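Local structure of ATP-dependent DNA helicase (Mycobacterium smegmatis, 5V9X) at residues R301-L306 / A354-V359; A458-V463 / A490-L495. The protein uses ATP hydrolysis to translocate 3'-to-5' along single-stranded DNA and unwind RNA:DNA duplexes, as a member of the Lhr helicase family. All blocks are in the same frame, centred on the assembly; numbering follows the deposited sequence.

Contact 1: R301-L306 / A354-V359; sequences RLAERL and AHHGSV. With nucleotides of chain B.
Glu304 and Ala354 mark the closest backbone approach, their CA atoms 6.1 Å apart where helix 300-318 passes the end of edge strand 352-355 and the type I turn His356-Val359 that follows it. Glu304 sends its chain toward this turn by bending at chi2 (-73°), which carries OE1 to the ring edge of His356. There His356 NE2 donates a hydrogen bond to Glu304 OE1, 2.4 Å in the model, a length that is doubtful at this resolution. Carboxylate and imidazole planes stand almost perpendicular, 89° apart. Beside the acid lies Ala354, its CB 3.8 Å from Glu304 OE1, while Ala303 CB approaches His356 CD2 obliquely at 4.3 Å. Within the turn, Val359 CG2 sits 3.5 Å above the plane of the His356 ring, over its centre, and Ser358 N donates to His356 ND1 at 3.1 Å. Between His356 and Ser358, Gly357 N donates a hydrogen bond to OP1 of DT8 of chain B, 2.6 Å away. Both imidazole nitrogens are thus engaged, NE2 as donor and ND1 as acceptor, which would restrict the ring's rotation; the carboxylate-histidine pair probably helps position the turn whose Gly357 amide contacts the DNA phosphate.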
ATOM      1  N   ARG A 301      14.873   8.094  -0.614  1.00 51.05           N
ATOM      2  CA  ARG A 301      16.253   8.435  -0.276  1.00 51.99           C
ATOM      3  C   ARG A 301      17.181   7.242  -0.467  1.00 50.79           C
ATOM      4  O   ARG A 301      18.306   7.396  -0.957  1.00 52.50           O
ATOM      5  CB  ARG A 301      16.335   8.959   1.159  1.00 55.51           C
ATOM      6  CG  ARG A 301      16.042  10.449   1.291  1.00 64.85           C
ATOM      7  CD  ARG A 301      16.194  10.930   2.727  1.00 77.75           C
ATOM      8  NE  ARG A 301      15.174  10.367   3.608  1.00 85.53           N
ATOM      9  CZ  ARG A 301      15.121  10.572   4.922  1.00 87.04           C
ATOM     10  NH1 ARG A 301      16.033  11.330   5.517  1.00 86.55           N
ATOM     11  NH2 ARG A 301      14.155  10.017   5.641  1.00 85.08           N
ATOM     12  N   LEU A 302      16.731   6.042  -0.093  1.00 49.11           N
ATOM     13  CA  LEU A 302      17.561   4.858  -0.295  1.00 48.61           C
ATOM     14  C   LEU A 302      17.746   4.559  -1.777  1.00 47.93           C
ATOM     15  O   LEU A 302      18.814   4.097  -2.193  1.00 47.21           O
ATOM     16  CB  LEU A 302      16.957   3.655   0.423  1.00 50.02           C
ATOM     17  CG  LEU A 302      17.819   2.388   0.427  1.00 55.54           C
ATOM     18  CD1 LEU A 302      19.094   2.606   1.228  1.00 59.30           C
ATOM     19  CD2 LEU A 302      17.041   1.198   0.966  1.00 57.71           C
ATOM     20  N   ALA A 303      16.716   4.815  -2.589  1.00 46.15           N
ATOM     21  CA  ALA A 303      16.828   4.600  -4.028  1.00 44.18           C
ATOM     22  C   ALA A 303      17.863   5.535  -4.647  1.00 46.94           C
ATOM     23  O   ALA A 303      18.692   5.114  -5.463  1.00 50.59           O
ATOM     24  CB  ALA A 303      15.464   4.784  -4.692  1.00 37.22           C
ATOM     25  N   GLU A 304      17.825   6.818  -4.273  1.00 46.53           N
ATOM     26  CA  GLU A 304      18.862   7.748  -4.712  1.00 48.51           C
ATOM     27  C   GLU A 304      20.234   7.309  -4.217  1.00 52.15           C
ATOM     28  O   GLU A 304      21.222   7.376  -4.958  1.00 60.70           O
ATOM     29  CB  GLU A 304      18.552   9.162  -4.217  1.00 50.85           C
ATOM     30  CG  GLU A 304      17.277   9.777  -4.773  1.00 56.15           C
ATOM     31  CD  GLU A 304      17.402  10.178  -6.230  1.00 66.18           C
ATOM     32  OE1 GLU A 304      16.365  10.216  -6.925  1.00 66.59           O
ATOM     33  OE2 GLU A 304      18.535  10.457  -6.681  1.00 72.01           O
ATOM     34  N   ARG A 305      20.310   6.852  -2.965  1.00 52.29           N
ATOM     35  CA  ARG A 305      21.582   6.414  -2.398  1.00 55.88           C
ATOM     36  C   ARG A 305      22.156   5.231  -3.167  1.00 52.96           C
ATOM     37  O   ARG A 305      23.306   5.269  -3.618  1.00 57.00           O
ATOM     38  CB  ARG A 305      21.394   6.042  -0.929  1.00 67.72           C
ATOM     39  CG  ARG A 305      21.745   7.127   0.063  1.00 77.71           C
ATOM     40  CD  ARG A 305      21.899   6.506   1.435  1.00 83.20           C
ATOM     41  NE  ARG A 305      22.846   5.395   1.393  1.00 88.36           N
ATOM     42  CZ  ARG A 305      22.913   4.429   2.304  1.00 92.97           C
ATOM     43  NH1 ARG A 305      22.079   4.427   3.335  1.00 92.86           N
ATOM     44  NH2 ARG A 305      23.811   3.461   2.179  1.00 95.92           N
ATOM     45  N   LEU A 306      21.368   4.162  -3.313  1.00 41.79           N
ATOM     46  CA  LEU A 306      21.859   2.964  -3.985  1.00 43.10           C
ATOM     47  C   LEU A 306      22.259   3.257  -5.424  1.00 52.01           C
ATOM     48  O   LEU A 306      23.286   2.758  -5.901  1.00 58.31           O
ATOM     49  CB  LEU A 306      20.801   1.865  -3.938  1.00 41.75           C
ATOM     50  CG  LEU A 306      20.719   1.087  -2.626  1.00 50.63           C
ATOM     51  CD1 LEU A 306      19.505   0.176  -2.618  1.00 50.57           C
ATOM     52  CD2 LEU A 306      21.995   0.285  -2.414  1.00 55.45           C
ATOM     53  N   ALA A 354      17.617   6.095 -11.143  1.00 48.85           N
ATOM     54  CA  ALA A 354      16.544   6.099 -10.160  1.00 48.28           C
ATOM     55  C   ALA A 354      15.184   6.313 -10.816  1.00 51.08           C
ATOM     56  O   ALA A 354      15.061   6.976 -11.849  1.00 49.41           O
ATOM     57  CB  ALA A 354      16.785   7.186  -9.112  1.00 48.97           C
ATOM     58  N   HIS A 355      14.155   5.735 -10.196  1.00 52.58           N
ATOM     59  CA  HIS A 355      12.768   5.982 -10.574  1.00 44.85           C
ATOM     60  C   HIS A 355      11.932   6.020  -9.306  1.00 45.33           C
ATOM     61  O   HIS A 355      11.849   5.017  -8.590  1.00 44.83           O
ATOM     62  CB  HIS A 355      12.237   4.909 -11.530  1.00 41.27           C
ATOM     63  CG  HIS A 355      10.958   5.288 -12.211  1.00 41.33           C
ATOM     64  ND1 HIS A 355       9.724   5.147 -11.613  1.00 42.89           N
ATOM     65  CD2 HIS A 355      10.722   5.809 -13.439  1.00 40.49           C
ATOM     66  CE1 HIS A 355       8.784   5.563 -12.443  1.00 41.66           C
ATOM     67  NE2 HIS A 355       9.363   5.970 -13.558  1.00 40.97           N
ATOM     68  N   HIS A 356      11.326   7.169  -9.023  1.00 45.28           N
ATOM     69  CA  HIS A 356      10.411   7.314  -7.895  1.00 42.06           C
ATOM     70  C   HIS A 356       9.639   8.618  -8.073  1.00 39.27           C
ATOM     71  O   HIS A 356       9.851   9.362  -9.036  1.00 39.15           O
ATOM     72  CB  HIS A 356      11.149   7.266  -6.553  1.00 45.23           C
ATOM     73  CG  HIS A 356      12.254   8.267  -6.426  1.00 46.81           C
ATOM     74  ND1 HIS A 356      12.031   9.587  -6.097  1.00 46.47           N
ATOM     75  CD2 HIS A 356      13.594   8.136  -6.569  1.00 48.77           C
ATOM     76  CE1 HIS A 356      13.186  10.227  -6.047  1.00 48.47           C
ATOM     77  NE2 HIS A 356      14.150   9.369  -6.329  1.00 49.60           N
ATOM     78  N   GLY A 357       8.741   8.888  -7.122  1.00 32.95           N
ATOM     79  CA  GLY A 357       7.820  10.004  -7.263  1.00 30.20           C
ATOM     80  C   GLY A 357       8.494  11.361  -7.348  1.00 43.49           C
ATOM     81  O   GLY A 357       7.976  12.272  -7.999  1.00 48.27           O
ATOM     82  N   SER A 358       9.645  11.521  -6.696  1.00 36.19           N
ATOM     83  CA  SER A 358      10.326  12.810  -6.696  1.00 42.87           C
ATOM     84  C   SER A 358      11.213  13.020  -7.917  1.00 46.72           C
ATOM     85  O   SER A 358      11.739  14.123  -8.098  1.00 48.11           O
ATOM     86  CB  SER A 358      11.151  12.968  -5.419  1.00 49.20           C
ATOM     87  OG  SER A 358      10.305  13.082  -4.286  1.00 49.34           O
ATOM     88  N   VAL A 359      11.404  11.994  -8.747  1.00 46.91           N
ATOM     89  CA  VAL A 359      12.054  12.186 -10.036  1.00 40.93           C
ATOM     90  C   VAL A 359      11.102  12.944 -10.954  1.00 37.83           C
ATOM     91  O   VAL A 359       9.881  12.743 -10.911  1.00 45.42           O
ATOM     92  CB  VAL A 359      12.457  10.827 -10.636  1.00 44.34           C
ATOM     93  CG1 VAL A 359      13.146  11.002 -11.979  1.00 32.54           C
ATOM     94  CG2 VAL A 359      13.350  10.061  -9.672  1.00 32.37           C
TER
ATOM     95  P    DT B   8       6.715   7.156  -4.651  1.00 46.82           P
ATOM     96  OP1  DT B   8       7.594   6.957  -5.822  1.00 48.59           O
ATOM     97  OP2  DT B   8       6.742   8.448  -3.931  1.00 47.28           O
ATOM     98  O5'  DT B   8       5.204   6.860  -5.080  1.00 44.76           O
ATOM     99  C5'  DT B   8       4.832   5.559  -5.524  1.00 41.95           C
ATOM    100  C4'  DT B   8       3.326   5.376  -5.458  1.00 44.58           C
ATOM    101  O4'  DT B   8       2.903   5.272  -4.088  1.00 41.69           O
ATOM    102  C3'  DT B   8       2.518   6.529  -6.031  1.00 47.49           C
ATOM    103  O3'  DT B   8       2.186   6.246  -7.378  1.00 48.48           O
ATOM    104  C2'  DT B   8       1.259   6.590  -5.139  1.00 45.75           C
ATOM    105  C1'  DT B   8       1.534   5.567  -4.031  1.00 40.69           C
ATOM    106  N1   DT B   8       1.214   6.060  -2.660  1.00 44.39           N
ATOM    107  C2   DT B   8       0.189   5.472  -1.958  1.00 46.75           C
ATOM    108  O2   DT B   8      -0.481   4.556  -2.397  1.00 48.41           O
ATOM    109  N3   DT B   8      -0.024   5.995  -0.711  1.00 53.84           N
ATOM    110  C4   DT B   8       0.671   7.030  -0.109  1.00 55.33           C
ATOM    111  O4   DT B   8       0.403   7.431   1.020  1.00 58.54           O
ATOM    112  C5   DT B   8       1.733   7.603  -0.902  1.00 47.96           C
ATOM    113  C7   DT B   8       2.557   8.730  -0.356  1.00 48.96           C
ATOM    114  C6   DT B   8       1.950   7.097  -2.124  1.00 44.99           C
TER

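Contact 2: A458-V463 / A490-L495; sequences ANPLDV and APFATL
Asn459, Phe492 and Pro491 contribute most to this meeting of the turn entering helix 461-471 and the loop 490-495, and a single backbone bond ties them together: Asn459 N donates to Pro491 O at 2.6 Å, with an N-H...O angle of 163° and the donor nearly in line with the carbonyl. The Asn459 side chain reaches across to the second of two overlapping type I turns, Phe492-Leu495. Its carboxamide settles among Pro491 O, Thr494 and Leu495, with CG 3.8 Å from Leu495 CA. The Phe492 ring instead meets Pro460. The far end of the ring does the touching: CZ lies 3.5 Å from Pro460 CD, and the carbonyl oxygen of Pro460 meets the ring edge near its plane. Pro491 adds its CB, 4.0 Å from Pro460 CD, so Pro491 and the Phe492 ring pack against Pro460, the N-cap residue of helix 461-471. At the first residue of that helix, Leu461 CD2 meets Leu495 CD1 at 3.8 Å. Pro491 and Phe492 also lie against helix 200-213, through Ala203, Ala206 and Leu207, and Pro460 against helix 822-835, so the junction sits between these two helices.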
ATOM      1  N   ALA A 458     -15.022   0.634   6.358  1.00 55.64           N
ATOM      2  CA  ALA A 458     -16.462   0.850   6.362  1.00 53.91           C
ATOM      3  C   ALA A 458     -16.786   2.283   6.763  1.00 55.68           C
ATOM      4  O   ALA A 458     -16.276   2.783   7.771  1.00 58.65           O
ATOM      5  CB  ALA A 458     -17.152  -0.131   7.311  1.00 49.33           C
ATOM      6  N   ASN A 459     -17.634   2.931   5.968  1.00 55.70           N
ATOM      7  CA  ASN A 459     -18.145   4.268   6.247  1.00 55.18           C
ATOM      8  C   ASN A 459     -17.062   5.295   6.598  1.00 58.24           C
ATOM      9  O   ASN A 459     -17.129   5.938   7.646  1.00 63.46           O
ATOM     10  CB  ASN A 459     -19.183   4.203   7.360  1.00 49.62           C
ATOM     11  CG  ASN A 459     -20.293   3.211   7.064  1.00 50.87           C
ATOM     12  OD1 ASN A 459     -20.581   2.913   5.906  1.00 52.24           O
ATOM     13  ND2 ASN A 459     -20.922   2.693   8.113  1.00 55.02           N
ATOM     14  N   PRO A 460     -16.051   5.486   5.725  1.00 52.98           N
ATOM     15  CA  PRO A 460     -15.053   6.531   6.001  1.00 47.95           C
ATOM     16  C   PRO A 460     -15.596   7.919   5.701  1.00 47.46           C
ATOM     17  O   PRO A 460     -15.583   8.369   4.550  1.00 47.99           O
ATOM     18  CB  PRO A 460     -13.889   6.155   5.076  1.00 45.62           C
ATOM     19  CG  PRO A 460     -14.528   5.449   3.941  1.00 41.16           C
ATOM     20  CD  PRO A 460     -15.727   4.731   4.499  1.00 47.15           C
ATOM     21  N   LEU A 461     -16.059   8.613   6.747  1.00 48.84           N
ATOM     22  CA  LEU A 461     -16.845   9.830   6.557  1.00 48.87           C
ATOM     23  C   LEU A 461     -16.049  10.951   5.901  1.00 51.84           C
ATOM     24  O   LEU A 461     -16.632  11.783   5.194  1.00 54.03           O
ATOM     25  CB  LEU A 461     -17.403  10.306   7.898  1.00 43.57           C
ATOM     26  CG  LEU A 461     -18.385   9.368   8.597  1.00 45.48           C
ATOM     27  CD1 LEU A 461     -18.940  10.029   9.849  1.00 42.98           C
ATOM     28  CD2 LEU A 461     -19.506   8.959   7.654  1.00 50.47           C
ATOM     29  N   ASP A 462     -14.733  11.007   6.124  1.00 47.47           N
ATOM     30  CA  ASP A 462     -13.949  12.087   5.531  1.00 45.15           C
ATOM     31  C   ASP A 462     -13.901  11.962   4.014  1.00 45.27           C
ATOM     32  O   ASP A 462     -13.981  12.970   3.301  1.00 49.24           O
ATOM     33  CB  ASP A 462     -12.540  12.115   6.127  1.00 49.21           C
ATOM     34  CG  ASP A 462     -11.796  10.800   5.961  1.00 51.68           C
ATOM     35  OD1 ASP A 462     -12.357   9.852   5.368  1.00 51.94           O
ATOM     36  OD2 ASP A 462     -10.641  10.718   6.429  1.00 51.21           O
ATOM     37  N   VAL A 463     -13.778  10.733   3.502  1.00 44.05           N
ATOM     38  CA  VAL A 463     -13.832  10.515   2.058  1.00 47.90           C
ATOM     39  C   VAL A 463     -15.183  10.951   1.505  1.00 50.52           C
ATOM     40  O   VAL A 463     -15.267  11.548   0.424  1.00 50.06           O
ATOM     41  CB  VAL A 463     -13.530   9.040   1.727  1.00 48.77           C
ATOM     42  CG1 VAL A 463     -13.856   8.734   0.270  1.00 34.43           C
ATOM     43  CG2 VAL A 463     -12.075   8.716   2.028  1.00 38.72           C
ATOM     44  N   ALA A 490     -19.176   0.183  -2.175  1.00 49.95           N
ATOM     45  CA  ALA A 490     -18.870  -0.838  -1.179  1.00 55.08           C
ATOM     46  C   ALA A 490     -18.579  -0.262   0.209  1.00 59.06           C
ATOM     47  O   ALA A 490     -19.114  -0.781   1.198  1.00 59.73           O
ATOM     48  CB  ALA A 490     -17.694  -1.699  -1.647  1.00 56.01           C
ATOM     49  N   PRO A 491     -17.749   0.784   0.350  1.00 54.74           N
ATOM     50  CA  PRO A 491     -17.400   1.251   1.704  1.00 48.10           C
ATOM     51  C   PRO A 491     -18.546   1.914   2.449  1.00 46.40           C
ATOM     52  O   PRO A 491     -18.400   2.187   3.647  1.00 45.71           O
ATOM     53  CB  PRO A 491     -16.263   2.255   1.455  1.00 48.93           C
ATOM     54  CG  PRO A 491     -15.815   2.016   0.058  1.00 54.39           C
ATOM     55  CD  PRO A 491     -17.034   1.571  -0.670  1.00 55.48           C
ATOM     56  N   PHE A 492     -19.672   2.187   1.789  1.00 45.92           N
ATOM     57  CA  PHE A 492     -20.793   2.873   2.423  1.00 46.73           C
ATOM     58  C   PHE A 492     -22.090   2.083   2.310  1.00 47.61           C
ATOM     59  O   PHE A 492     -23.175   2.655   2.455  1.00 46.82           O
ATOM     60  CB  PHE A 492     -20.965   4.269   1.824  1.00 46.36           C
ATOM     61  CG  PHE A 492     -19.754   5.150   1.974  1.00 44.04           C
ATOM     62  CD1 PHE A 492     -19.563   5.898   3.124  1.00 46.19           C
ATOM     63  CD2 PHE A 492     -18.810   5.230   0.965  1.00 40.71           C
ATOM     64  CE1 PHE A 492     -18.454   6.710   3.264  1.00 38.10           C
ATOM     65  CE2 PHE A 492     -17.696   6.039   1.099  1.00 41.84           C
ATOM     66  CZ  PHE A 492     -17.520   6.781   2.249  1.00 45.34           C
ATOM     67  N   ALA A 493     -21.999   0.773   2.066  1.00 49.46           N
ATOM     68  CA  ALA A 493     -23.191  -0.049   1.892  1.00 51.18           C
ATOM     69  C   ALA A 493     -24.066  -0.090   3.138  1.00 57.84           C
ATOM     70  O   ALA A 493     -25.248  -0.437   3.038  1.00 57.02           O
ATOM     71  CB  ALA A 493     -22.787  -1.469   1.491  1.00 48.89           C
ATOM     72  N   THR A 494     -23.519   0.246   4.310  1.00 60.66           N
ATOM     73  CA  THR A 494     -24.286   0.258   5.552  1.00 58.82           C
ATOM     74  C   THR A 494     -24.293   1.632   6.213  1.00 57.60           C
ATOM     75  O   THR A 494     -24.576   1.733   7.411  1.00 55.58           O
ATOM     76  CB  THR A 494     -23.746  -0.783   6.536  1.00 55.03           C
ATOM     77  OG1 THR A 494     -22.484  -0.340   7.054  1.00 52.28           O
ATOM     78  CG2 THR A 494     -23.570  -2.133   5.853  1.00 52.17           C
ATOM     79  N   LEU A 495     -23.992   2.685   5.462  1.00 56.94           N
ATOM     80  CA  LEU A 495     -23.899   4.029   6.021  1.00 54.48           C
ATOM     81  C   LEU A 495     -25.225   4.448   6.650  1.00 59.01           C
ATOM     82  O   LEU A 495     -26.242   4.519   5.942  1.00 46.08           O
ATOM     83  CB  LEU A 495     -23.496   5.023   4.934  1.00 47.13           C
ATOM     84  CG  LEU A 495     -23.373   6.494   5.341  1.00 43.39           C
ATOM     85  CD1 LEU A 495     -22.315   6.674   6.419  1.00 42.82           C
ATOM     86  CD2 LEU A 495     -23.055   7.359   4.131  1.00 42.60           C
TER

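In the fold
The two contacts sit in different domains, on opposite sides of the chain's centre. Contact 1 belongs to the second parallel, RecA-like sheet and meets the tracking strand directly; contact 2 lies in the winged-helix family region, its nearest atom about 12 Å from the bound nucleic acid. Their centres are 35 Å apart, their nearest atoms about 22 Å. In sequence, contact 1 lies wholly earlier in the chain. The pocket for the ATP analogue draws on residues between 41 and 420, a range that includes strands of both parallel sheets. Contact 2 instead links its region to helix 200-213, between strands 187-191 and 221-226 of the first sheet.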